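Local coordinates for protein phospholethanolamine N-methyltransferase 2 (Haemonchus contortus, PDB 4KRI) that probably transfers methyl groups from S-adenosylmethionine to phosphomonomethylethanolamine on the nematode route to phosphocholine, at residues Phe138-Tyr149 and Thr274-Glu284; Met112-Asp120 and Thr255-Glu263. All blocks are in the same frame, centred on the assembly; numbering follows the deposited sequence.

Interaction 1. Residues Phe138-Tyr149 and Thr274-Glu284. With SAH (S-adenosyl-L-homocysteine), chain D.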
loop_
_atom_site.group_PDB
_atom_site.type_symbol
_atom_site.label_atom_id
_atom_site.label_comp_id
_atom_site.label_asym_id
_atom_site.label_seq_id
_atom_site.Cartn_x
_atom_site.Cartn_y
_atom_site.Cartn_z
ATOM N N PHE A 138 3.296 -8.829 9.129
ATOM C CA PHE A 138 2.324 -7.919 8.529
ATOM C C PHE A 138 1.672 -8.498 7.268
ATOM O O PHE A 138 2.351 -9.089 6.417
ATOM C CB PHE A 138 3.006 -6.586 8.198
ATOM C CG PHE A 138 2.109 -5.612 7.499
ATOM C CD1 PHE A 138 1.204 -4.842 8.225
ATOM C CD2 PHE A 138 2.152 -5.484 6.118
ATOM C CE1 PHE A 138 0.364 -3.946 7.584
ATOM C CE2 PHE A 138 1.311 -4.584 5.473
ATOM C CZ PHE A 138 0.427 -3.819 6.202
ATOM N N TYR A 139 0.350 -8.336 7.153
ATOM C CA TYR A 139 -0.348 -8.663 5.912
ATOM C C TYR A 139 -0.984 -7.437 5.247
ATOM O O TYR A 139 -0.727 -7.166 4.072
ATOM C CB TYR A 139 -1.393 -9.767 6.118
ATOM C CG TYR A 139 -2.070 -10.160 4.830
ATOM C CD1 TYR A 139 -1.436 -10.993 3.912
ATOM C CD2 TYR A 139 -3.335 -9.689 4.516
ATOM C CE1 TYR A 139 -2.053 -11.343 2.718
ATOM C CE2 TYR A 139 -3.957 -10.037 3.328
ATOM C CZ TYR A 139 -3.321 -10.864 2.440
ATOM O OH TYR A 139 -3.962 -11.198 1.262
ATOM N N ALA A 140 -1.828 -6.712 5.972
ATOM C CA ALA A 140 -2.472 -5.534 5.392
ATOM C C ALA A 140 -3.064 -4.611 6.437
ATOM O O ALA A 140 -3.302 -5.007 7.575
ATOM C CB ALA A 140 -3.561 -5.942 4.392
ATOM N N VAL A 141 -3.289 -3.368 6.032
ATOM C CA VAL A 141 -4.175 -2.472 6.763
ATOM C C VAL A 141 -5.238 -2.035 5.775
ATOM O O VAL A 141 -4.924 -1.517 4.702
ATOM C CB VAL A 141 -3.467 -1.202 7.254
ATOM C CG1 VAL A 141 -4.437 -0.391 8.151
ATOM C CG2 VAL A 141 -2.201 -1.540 8.018
ATOM N N ASN A 142 -6.496 -2.262 6.124
ATOM C CA ASN A 142 -7.602 -1.815 5.295
ATOM C C ASN A 142 -8.426 -0.769 6.011
ATOM O O ASN A 142 -8.354 -0.635 7.236
ATOM C CB ASN A 142 -8.528 -2.981 4.946
ATOM C CG ASN A 142 -7.926 -3.919 3.925
ATOM O OD1 ASN A 142 -7.907 -3.621 2.722
ATOM N ND2 ASN A 142 -7.467 -5.083 4.390
ATOM N N GLU A 143 -9.219 -0.035 5.244
ATOM C CA GLU A 143 -10.225 0.842 5.840
ATOM C C GLU A 143 -11.529 0.089 6.008
ATOM O O GLU A 143 -11.896 -0.720 5.147
ATOM C CB GLU A 143 -10.497 2.047 4.935
ATOM C CG GLU A 143 -9.297 2.945 4.695
ATOM C CD GLU A 143 -9.628 4.066 3.724
ATOM O OE1 GLU A 143 -9.836 3.757 2.538
ATOM O OE2 GLU A 143 -9.726 5.249 4.135
ATOM N N VAL A 144 -12.240 0.377 7.101
ATOM C CA VAL A 144 -13.604 -0.100 7.257
ATOM C C VAL A 144 -14.485 0.659 6.269
ATOM O O VAL A 144 -14.625 1.881 6.365
ATOM C CB VAL A 144 -14.137 0.153 8.682
ATOM C CG1 VAL A 144 -15.582 -0.352 8.811
ATOM C CG2 VAL A 144 -13.245 -0.537 9.685
ATOM N N LEU A 145 -15.058 -0.046 5.302
ATOM C CA LEU A 145 -15.732 0.639 4.194
ATOM C C LEU A 145 -17.067 1.250 4.621
ATOM O O LEU A 145 -17.471 2.303 4.110
ATOM C CB LEU A 145 -15.893 -0.303 2.987
ATOM C CG LEU A 145 -14.549 -0.671 2.356
ATOM C CD1 LEU A 145 -14.723 -1.742 1.291
ATOM C CD2 LEU A 145 -13.889 0.560 1.763
ATOM N N ASP A 146 -17.741 0.609 5.570
ATOM C CA ASP A 146 -18.978 1.153 6.093
ATOM C C ASP A 146 -18.716 2.558 6.603
ATOM O O ASP A 146 -19.544 3.456 6.452
ATOM C CB ASP A 146 -19.477 0.272 7.234
ATOM C CG ASP A 146 -20.853 0.633 7.681
ATOM O OD1 ASP A 146 -21.824 0.220 7.000
ATOM O OD2 ASP A 146 -20.973 1.325 8.722
ATOM N N SER A 147 -17.556 2.753 7.209
ATOM C CA SER A 147 -17.273 4.044 7.830
ATOM C C SER A 147 -17.021 5.114 6.775
ATOM O O SER A 147 -17.376 6.273 6.970
ATOM C CB SER A 147 -16.082 3.920 8.782
ATOM O OG SER A 147 -16.429 3.056 9.849
ATOM N N VAL A 148 -16.425 4.723 5.649
ATOM C CA VAL A 148 -16.243 5.668 4.555
ATOM C C VAL A 148 -17.586 6.105 3.988
ATOM O O VAL A 148 -17.852 7.307 3.804
ATOM C CB VAL A 148 -15.406 5.043 3.413
ATOM C CG1 VAL A 148 -15.363 6.005 2.222
ATOM C CG2 VAL A 148 -13.980 4.733 3.898
ATOM N N TYR A 149 -18.449 5.134 3.717
ATOM C CA TYR A 149 -19.663 5.410 2.955
ATOM C C TYR A 149 -20.818 5.983 3.770
ATOM O O TYR A 149 -21.679 6.642 3.206
ATOM C CB TYR A 149 -20.125 4.150 2.214
ATOM C CG TYR A 149 -19.073 3.652 1.246
ATOM C CD1 TYR A 149 -18.469 4.512 0.344
ATOM C CD2 TYR A 149 -18.694 2.321 1.239
ATOM C CE1 TYR A 149 -17.505 4.052 -0.544
ATOM C CE2 TYR A 149 -17.732 1.855 0.363
ATOM C CZ TYR A 149 -17.146 2.721 -0.531
ATOM O OH TYR A 149 -16.183 2.247 -1.417
ATOM N N THR A 274 -10.561 4.906 -2.028
ATOM C CA THR A 274 -10.243 4.171 -0.802
ATOM C C THR A 274 -8.795 3.683 -0.924
ATOM O O THR A 274 -8.250 3.655 -2.025
ATOM C CB THR A 274 -11.200 2.992 -0.568
ATOM O OG1 THR A 274 -11.166 2.114 -1.706
ATOM C CG2 THR A 274 -12.652 3.509 -0.303
ATOM N N TYR A 275 -8.183 3.315 0.200
ATOM C CA TYR A 275 -6.765 2.954 0.238
ATOM C C TYR A 275 -6.517 1.720 1.109
ATOM O O TYR A 275 -7.291 1.436 2.024
ATOM C CB TYR A 275 -5.956 4.118 0.815
ATOM C CG TYR A 275 -5.930 5.379 -0.023
ATOM C CD1 TYR A 275 -5.444 5.365 -1.321
ATOM C CD2 TYR A 275 -6.363 6.589 0.502
ATOM C CE1 TYR A 275 -5.391 6.528 -2.087
ATOM C CE2 TYR A 275 -6.314 7.762 -0.259
ATOM C CZ TYR A 275 -5.845 7.718 -1.545
ATOM O OH TYR A 275 -5.788 8.892 -2.275
ATOM N N ALA A 276 -5.434 0.987 0.829
ATOM C CA ALA A 276 -5.021 -0.135 1.688
ATOM C C ALA A 276 -3.501 -0.198 1.726
ATOM O O ALA A 276 -2.855 0.074 0.715
ATOM C CB ALA A 276 -5.583 -1.470 1.175
ATOM N N VAL A 277 -2.929 -0.503 2.890
ATOM C CA VAL A 277 -1.499 -0.778 2.961
ATOM C C VAL A 277 -1.322 -2.270 2.688
ATOM O O VAL A 277 -1.861 -3.100 3.419
ATOM C CB VAL A 277 -0.937 -0.489 4.364
ATOM C CG1 VAL A 277 0.583 -0.623 4.370
ATOM C CG2 VAL A 277 -1.341 0.897 4.825
ATOM N N CYS A 278 -0.586 -2.611 1.636
ATOM C CA CYS A 278 -0.284 -4.019 1.345
ATOM C C CYS A 278 0.734 -4.098 0.245
ATOM O O CYS A 278 1.015 -3.106 -0.416
ATOM C CB CYS A 278 -1.539 -4.793 0.933
ATOM S SG CYS A 278 -2.372 -4.154 -0.571
ATOM N N ASP A 279 1.302 -5.284 0.078
ATOM C CA ASP A 279 2.264 -5.549 -0.983
ATOM C C ASP A 279 1.452 -6.090 -2.156
ATOM O O ASP A 279 0.808 -7.131 -2.049
ATOM C CB ASP A 279 3.286 -6.583 -0.498
ATOM C CG ASP A 279 4.380 -6.853 -1.516
ATOM O OD1 ASP A 279 4.139 -6.683 -2.731
ATOM O OD2 ASP A 279 5.489 -7.253 -1.096
ATOM N N ALA A 280 1.461 -5.364 -3.268
ATOM C CA ALA A 280 0.601 -5.696 -4.404
ATOM C C ALA A 280 0.953 -7.045 -5.043
ATOM O O ALA A 280 0.159 -7.611 -5.794
ATOM C CB ALA A 280 0.639 -4.576 -5.442
ATOM N N CYS A 281 2.128 -7.567 -4.718
ATOM C CA CYS A 281 2.525 -8.897 -5.174
ATOM C C CYS A 281 1.953 -10.033 -4.341
ATOM O O CYS A 281 1.987 -11.192 -4.763
ATOM C CB CYS A 281 4.035 -9.009 -5.144
ATOM S SG CYS A 281 4.755 -8.141 -6.501
ATOM N N GLU A 282 1.444 -9.707 -3.158
ATOM C CA GLU A 282 0.976 -10.724 -2.217
ATOM C C GLU A 282 -0.525 -10.675 -1.982
ATOM O O GLU A 282 -1.176 -11.708 -1.816
ATOM C CB GLU A 282 1.673 -10.555 -0.862
ATOM C CG GLU A 282 3.182 -10.723 -0.877
ATOM C CD GLU A 282 3.799 -10.484 0.496
ATOM O OE1 GLU A 282 4.639 -9.567 0.624
ATOM O OE2 GLU A 282 3.442 -11.214 1.450
ATOM N N TYR A 283 -1.071 -9.469 -1.954
ATOM C CA TYR A 283 -2.422 -9.249 -1.475
ATOM C C TYR A 283 -3.496 -9.917 -2.325
ATOM O O TYR A 283 -3.371 -10.016 -3.546
ATOM C CB TYR A 283 -2.696 -7.754 -1.374
ATOM C CG TYR A 283 -3.999 -7.421 -0.713
ATOM C CD1 TYR A 283 -4.095 -7.357 0.669
ATOM C CD2 TYR A 283 -5.142 -7.165 -1.464
ATOM C CE1 TYR A 283 -5.289 -7.038 1.288
ATOM C CE2 TYR A 283 -6.344 -6.850 -0.853
ATOM C CZ TYR A 283 -6.411 -6.788 0.525
ATOM O OH TYR A 283 -7.597 -6.473 1.152
ATOM N N GLU A 284 -4.555 -10.366 -1.658
ATOM C CA GLU A 284 -5.633 -11.091 -2.315
ATOM C C GLU A 284 -6.669 -10.125 -2.892
ATOM O O GLU A 284 -7.611 -9.737 -2.198
ATOM C CB GLU A 284 -6.298 -12.038 -1.311
ATOM C CG GLU A 284 -7.168 -13.123 -1.935
ATOM C CD GLU A 284 -6.358 -14.311 -2.427
ATOM O OE1 GLU A 284 -5.111 -14.213 -2.479
ATOM O OE2 GLU A 284 -6.969 -15.352 -2.749
HETATM N N SAH D . 1.894 6.448 -8.118
HETATM C CA SAH D . 2.253 7.562 -7.203
HETATM C CB SAH D . 3.458 7.130 -6.279
HETATM C CG SAH D . 4.813 6.906 -6.942
HETATM S SD SAH D . 6.086 6.363 -5.758
HETATM C C SAH D . 2.472 8.823 -7.942
HETATM O O SAH D . 2.269 8.876 -9.146
HETATM O OXT SAH D . 2.630 9.857 -7.313
HETATM C "C5'" SAH D . 6.128 4.561 -5.782
HETATM C "C4'" SAH D . 5.321 3.920 -4.801
HETATM O "O4'" SAH D . 5.286 2.497 -5.090
HETATM C "C3'" SAH D . 5.939 4.031 -3.460
HETATM O "O3'" SAH D . 5.038 4.698 -2.604
HETATM C "C2'" SAH D . 6.155 2.656 -3.006
HETATM O "O2'" SAH D . 5.916 2.491 -1.627
HETATM C "C1'" SAH D . 5.193 1.881 -3.845
HETATM N N9 SAH D . 5.512 0.413 -3.907
HETATM C C8 SAH D . 6.687 -0.151 -4.270
HETATM N N7 SAH D . 6.533 -1.479 -4.259
HETATM C C5 SAH D . 5.260 -1.764 -3.911
HETATM C C6 SAH D . 4.558 -2.964 -3.743
HETATM N N6 SAH D . 5.165 -4.186 -3.933
HETATM N N1 SAH D . 3.259 -2.889 -3.378
HETATM C C2 SAH D . 2.652 -1.714 -3.185
HETATM N N3 SAH D . 3.298 -0.545 -3.346
HETATM C C4 SAH D . 4.598 -0.542 -3.692
HETATM O O HOH W 1 1.279 -7.288 2.238
HETATM O O HOH W 2 -8.904 -0.727 2.416
HETATM O O HOH W 3 -7.178 -7.592 3.666
#
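An antiparallel strand pairing joins the N-terminal part of the chain to the Rossmann-like methyltransferase sheet where Val-141 and Val-277 form a hydrogen-bonded pair: Val-141 N gives to Val-277 O at 3.0 Å, and Val-277 N to Val-141 O at 2.9 Å. The two valine side chains stand next to each other on the same face of the pairing. There the Phe-138 ring, with CG anti to its backbone N (chi1 176°), reaches forward along its strand toward Val-141 and brings its CZ to 3.7 Å from Val-277 CG1. Beyond the paired valines a side chain and a water continue the link. Glu-143 OE1 accepts from Tyr-275 N at 2.9 Å, a fairly straight bond (163° at the hydrogen) arriving from above the carboxylate plane, while one water ties Asn-142 OD1 and Glu-143 N to Tyr-275 O. At the other end the Tyr-139 and Tyr-283 rings are tilted only 28° from one another and displaced, overlapping little, and Tyr-139 OH receives the Glu-284 N-H at 3.1 Å. A second water joins Asn-142 ND2 to Tyr-283 OH. Just past the strand, Ala-280 N donates almost straight to S-adenosylhomocysteine N1 at 3.1 Å. The ligand's N6 donates to Asp-279 OD1 at 3.0 Å; the same oxygen takes Cys-281 N in an Asx turn that steadies the carboxylate. Strand 132-143 is flanked by strand 273-277 and by strand 156-166, where Tyr-139 and Ala-140 form a classic beta bulge facing Thr-160. Helix 255-268 covers the Val-277 face through Leu-258, and His-16 of helix 5-18 meets the Tyr-283 ring edge-to-face.

Interaction 2. Residues Met112-Asp120 and Thr255-Glu263. With SAH (S-adenosyl-L-homocysteine), chain D.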
loop_
_atom_site.group_PDB
_atom_site.type_symbol
_atom_site.label_atom_id
_atom_site.label_comp_id
_atom_site.label_asym_id
_atom_site.label_seq_id
_atom_site.Cartn_x
_atom_site.Cartn_y
_atom_site.Cartn_z
ATOM N N MET A 112 -2.070 12.171 12.884
ATOM C CA MET A 112 -2.374 11.531 11.609
ATOM C C MET A 112 -1.484 10.335 11.287
ATOM O O MET A 112 -1.884 9.447 10.527
ATOM C CB MET A 112 -2.337 12.546 10.461
ATOM C CG MET A 112 -3.494 13.543 10.465
ATOM S SD MET A 112 -5.126 12.810 10.767
ATOM C CE MET A 112 -5.147 11.525 9.518
ATOM N N LYS A 113 -0.280 10.307 11.852
ATOM C CA LYS A 113 0.633 9.197 11.602
ATOM C C LYS A 113 0.319 8.003 12.496
ATOM O O LYS A 113 1.051 7.015 12.471
ATOM C CB LYS A 113 2.094 9.607 11.827
ATOM C CG LYS A 113 2.556 10.832 11.067
ATOM C CD LYS A 113 2.390 10.665 9.572
ATOM C CE LYS A 113 2.865 11.915 8.848
ATOM N NZ LYS A 113 2.220 12.044 7.515
ATOM N N LYS A 114 -0.747 8.093 13.291
ATOM C CA LYS A 114 -1.060 7.038 14.259
ATOM C C LYS A 114 -1.157 5.649 13.630
ATOM O O LYS A 114 -0.623 4.674 14.168
ATOM C CB LYS A 114 -2.348 7.343 15.009
ATOM C CG LYS A 114 -2.529 6.460 16.233
ATOM C CD LYS A 114 -1.441 6.753 17.275
ATOM C CE LYS A 114 -1.570 5.851 18.500
ATOM N NZ LYS A 114 -0.547 6.140 19.556
ATOM N N MET A 115 -1.834 5.544 12.493
ATOM C CA MET A 115 -1.947 4.242 11.835
ATOM C C MET A 115 -0.562 3.690 11.519
ATOM O O MET A 115 -0.286 2.509 11.742
ATOM C CB MET A 115 -2.788 4.354 10.558
ATOM C CG MET A 115 -2.979 3.040 9.810
ATOM S SD MET A 115 -1.602 2.640 8.704
ATOM C CE MET A 115 -1.857 3.831 7.387
ATOM N N ALA A 116 0.312 4.548 11.012
ATOM C CA ALA A 116 1.656 4.108 10.637
ATOM C C ALA A 116 2.479 3.700 11.854
ATOM O O ALA A 116 3.185 2.696 11.827
ATOM C CB ALA A 116 2.376 5.196 9.842
ATOM N N MET A 117 2.382 4.481 12.925
ATOM C CA MET A 117 3.144 4.192 14.136
ATOM C C MET A 117 2.668 2.909 14.805
ATOM O O MET A 117 3.472 2.136 15.321
ATOM C CB MET A 117 3.055 5.363 15.123
ATOM C CG MET A 117 3.468 6.698 14.525
ATOM S SD MET A 117 3.859 7.943 15.780
ATOM C CE MET A 117 2.828 7.418 17.154
ATOM N N LEU A 118 1.359 2.678 14.793
ATOM C CA LEU A 118 0.818 1.437 15.333
ATOM C C LEU A 118 1.297 0.246 14.508
ATOM O O LEU A 118 1.714 -0.782 15.064
ATOM C CB LEU A 118 -0.708 1.492 15.369
ATOM C CG LEU A 118 -1.303 2.274 16.534
ATOM C CD1 LEU A 118 -2.808 2.315 16.380
ATOM C CD2 LEU A 118 -0.921 1.613 17.858
ATOM N N THR A 119 1.270 0.390 13.184
ATOM C CA THR A 119 1.700 -0.691 12.305
ATOM C C THR A 119 3.152 -1.053 12.580
ATOM O O THR A 119 3.498 -2.237 12.692
ATOM C CB THR A 119 1.514 -0.306 10.829
ATOM O OG1 THR A 119 0.147 0.076 10.625
ATOM C CG2 THR A 119 1.850 -1.478 9.915
ATOM N N ASP A 120 4.002 -0.041 12.721
ATOM C CA ASP A 120 5.406 -0.298 13.029
ATOM C C ASP A 120 5.553 -0.963 14.396
ATOM O O ASP A 120 6.368 -1.866 14.571
ATOM C CB ASP A 120 6.221 0.999 12.986
ATOM C CG ASP A 120 6.481 1.482 11.569
ATOM O OD1 ASP A 120 6.376 0.669 10.622
ATOM O OD2 ASP A 120 6.809 2.680 11.405
ATOM N N THR A 255 3.707 2.737 4.697
ATOM C CA THR A 255 2.794 3.412 5.611
ATOM C C THR A 255 3.069 4.908 5.674
ATOM O O THR A 255 2.148 5.689 5.910
ATOM C CB THR A 255 2.840 2.842 7.038
ATOM O OG1 THR A 255 4.201 2.598 7.410
ATOM C CG2 THR A 255 2.034 1.551 7.116
ATOM N N ASN A 256 4.322 5.312 5.491
ATOM C CA ASN A 256 4.638 6.737 5.397
ATOM C C ASN A 256 3.875 7.427 4.262
ATOM O O ASN A 256 3.315 8.510 4.451
ATOM C CB ASN A 256 6.135 6.977 5.212
ATOM C CG ASN A 256 6.921 6.789 6.483
ATOM O OD1 ASN A 256 6.363 6.783 7.576
ATOM N ND2 ASN A 256 8.244 6.664 6.346
ATOM N N MET A 257 3.854 6.787 3.096
ATOM C CA MET A 257 3.132 7.295 1.936
ATOM C C MET A 257 1.634 7.322 2.188
ATOM O O MET A 257 0.967 8.345 1.993
ATOM C CB MET A 257 3.394 6.400 0.714
ATOM C CG MET A 257 4.757 6.541 0.115
ATOM S SD MET A 257 4.892 8.131 -0.716
ATOM C CE MET A 257 6.177 7.794 -1.881
ATOM N N LEU A 258 1.089 6.189 2.619
ATOM C CA LEU A 258 -0.355 6.089 2.715
ATOM C C LEU A 258 -0.911 6.923 3.867
ATOM O O LEU A 258 -2.050 7.384 3.807
ATOM C CB LEU A 258 -0.796 4.626 2.814
ATOM C CG LEU A 258 -2.108 4.404 2.057
ATOM C CD1 LEU A 258 -1.865 4.543 0.569
ATOM C CD2 LEU A 258 -2.740 3.062 2.383
ATOM N N ALA A 259 -0.107 7.149 4.907
ATOM C CA ALA A 259 -0.542 8.037 5.981
ATOM C C ALA A 259 -0.948 9.398 5.416
ATOM O O ALA A 259 -1.938 9.999 5.868
ATOM C CB ALA A 259 0.566 8.207 7.008
ATOM N N VAL A 260 -0.183 9.877 4.440
ATOM C CA VAL A 260 -0.443 11.172 3.811
ATOM C C VAL A 260 -1.685 11.115 2.928
ATOM O O VAL A 260 -2.551 11.990 2.990
ATOM C CB VAL A 260 0.748 11.630 2.968
ATOM C CG1 VAL A 260 0.453 12.965 2.312
ATOM C CG2 VAL A 260 1.999 11.721 3.828
ATOM N N ALA A 261 -1.771 10.077 2.110
ATOM C CA ALA A 261 -2.940 9.893 1.260
ATOM C C ALA A 261 -4.227 9.847 2.091
ATOM O O ALA A 261 -5.226 10.474 1.739
ATOM C CB ALA A 261 -2.786 8.619 0.410
ATOM N N LEU A 262 -4.184 9.109 3.204
ATOM C CA LEU A 262 -5.336 8.898 4.049
ATOM C C LEU A 262 -5.722 10.173 4.755
ATOM O O LEU A 262 -6.903 10.499 4.813
ATOM C CB LEU A 262 -5.062 7.780 5.065
ATOM C CG LEU A 262 -5.109 6.379 4.456
ATOM C CD1 LEU A 262 -4.340 5.404 5.319
ATOM C CD2 LEU A 262 -6.555 5.934 4.356
ATOM N N GLU A 263 -4.729 10.906 5.263
ATOM C CA GLU A 263 -5.003 12.169 5.951
ATOM C C GLU A 263 -5.720 13.110 5.003
ATOM O O GLU A 263 -6.685 13.792 5.380
ATOM C CB GLU A 263 -3.690 12.816 6.389
ATOM C CG GLU A 263 -3.850 14.207 6.975
ATOM C CD GLU A 263 -2.529 14.812 7.410
ATOM O OE1 GLU A 263 -1.506 14.092 7.401
ATOM O OE2 GLU A 263 -2.514 16.009 7.764
HETATM N N SAH D . 1.894 6.448 -8.118
HETATM C CA SAH D . 2.253 7.562 -7.203
HETATM C CB SAH D . 3.458 7.130 -6.279
HETATM C CG SAH D . 4.813 6.906 -6.942
HETATM S SD SAH D . 6.086 6.363 -5.758
HETATM C C SAH D . 2.472 8.823 -7.942
HETATM O O SAH D . 2.269 8.876 -9.146
HETATM O OXT SAH D . 2.630 9.857 -7.313
HETATM C "C5'" SAH D . 6.128 4.561 -5.782
HETATM C "C4'" SAH D . 5.321 3.920 -4.801
HETATM O "O4'" SAH D . 5.286 2.497 -5.090
HETATM C "C3'" SAH D . 5.939 4.031 -3.460
HETATM O "O3'" SAH D . 5.038 4.698 -2.604
HETATM C "C2'" SAH D . 6.155 2.656 -3.006
HETATM O "O2'" SAH D . 5.916 2.491 -1.627
HETATM C "C1'" SAH D . 5.193 1.881 -3.845
HETATM N N9 SAH D . 5.512 0.413 -3.907
HETATM C C8 SAH D . 6.687 -0.151 -4.270
HETATM N N7 SAH D . 6.533 -1.479 -4.259
HETATM C C5 SAH D . 5.260 -1.764 -3.911
HETATM C C6 SAH D . 4.558 -2.964 -3.743
HETATM N N6 SAH D . 5.165 -4.186 -3.933
HETATM N N1 SAH D . 3.259 -2.889 -3.378
HETATM C C2 SAH D . 2.652 -1.714 -3.185
HETATM N N3 SAH D . 3.298 -0.545 -3.346
HETATM C C4 SAH D . 4.598 -0.542 -3.692
HETATM O O HOH W 4 -3.273 9.430 7.999
HETATM O O HOH W 5 3.993 10.052 6.620
HETATM O O HOH W 6 -0.237 11.845 8.166
HETATM O O HOH W 7 5.929 4.079 8.945
#
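Lys-113 NZ donates to two waters that carry its grip across to the other helix: one lies 2.7 Å from Asn-256 O, the other gives to Glu-263 OE1 (2.7 Å). The ammonium and that oxygen, 4.3 Å apart, stay beyond salt-bridge range, although their charges probably still attract; Glu-263 OE2 is paired with Lys-267. A third water spans Met-112 O and Ala-259 O, and no direct hydrogen bond crosses the interface. Met-112, bent at both chi2 and chi3, curls over the extended Glu-263 chain, with its CG 3.4 Å from Glu-263 CD and its CE against the Glu-263 backbone. Deeper in, Thr-255 is a knob in a hole made by Met-115, Ala-116, Thr-119 and Asp-120. Its CB rests 3.7 Å from Ala-116 CB, and its CG2 enters between Met-115 SD and Thr-119 CG2. The Thr-255 hydroxyl binds Asp-181 and a water that also reaches Asp-120 OD2; Asp-120 OD1 has its own salt bridge to Arg-177. Met-115 CE crosses to Leu-262 CD1 at 3.6 Å. Met-257 points from the far side of its helix to S-adenosylhomocysteine, CG 3.3 Å from O3'. The axes of helical segments 114-120 and 255-263 run near-antiparallel (153°), 9.0 Å apart at closest approach, with the small Ala-116 and Ala-259 at the interface. Helix 255-268 links parallel strands 247-252 and 273-277, the beta-alpha-beta crossover of a Rossmann-like methyltransferase.

Interactions 1 and 2 lie about 13 Å apart, centre to centre, and form two layers of one junction between the N-terminal part and the methyltransferase part. Their segments alternate along the chain: 112-120, 138-149, 255-263, 274-284. Strand joins strand in interaction 1, helix joins helix in interaction 2. The layers touch directly: Leu-258 CD2 sits 3.6 Å from Val-277 CG2, and Met-115 and Thr-119 rest on Val-141. Helix 255-268 is followed in the chain by strand 273-277; Met-257 of the helix lies against the ribose of S-adenosylhomocysteine, and residues 278-280 just after the strand meet the adenine. The helix and the turn after the strand therefore also help line the cofactor pocket.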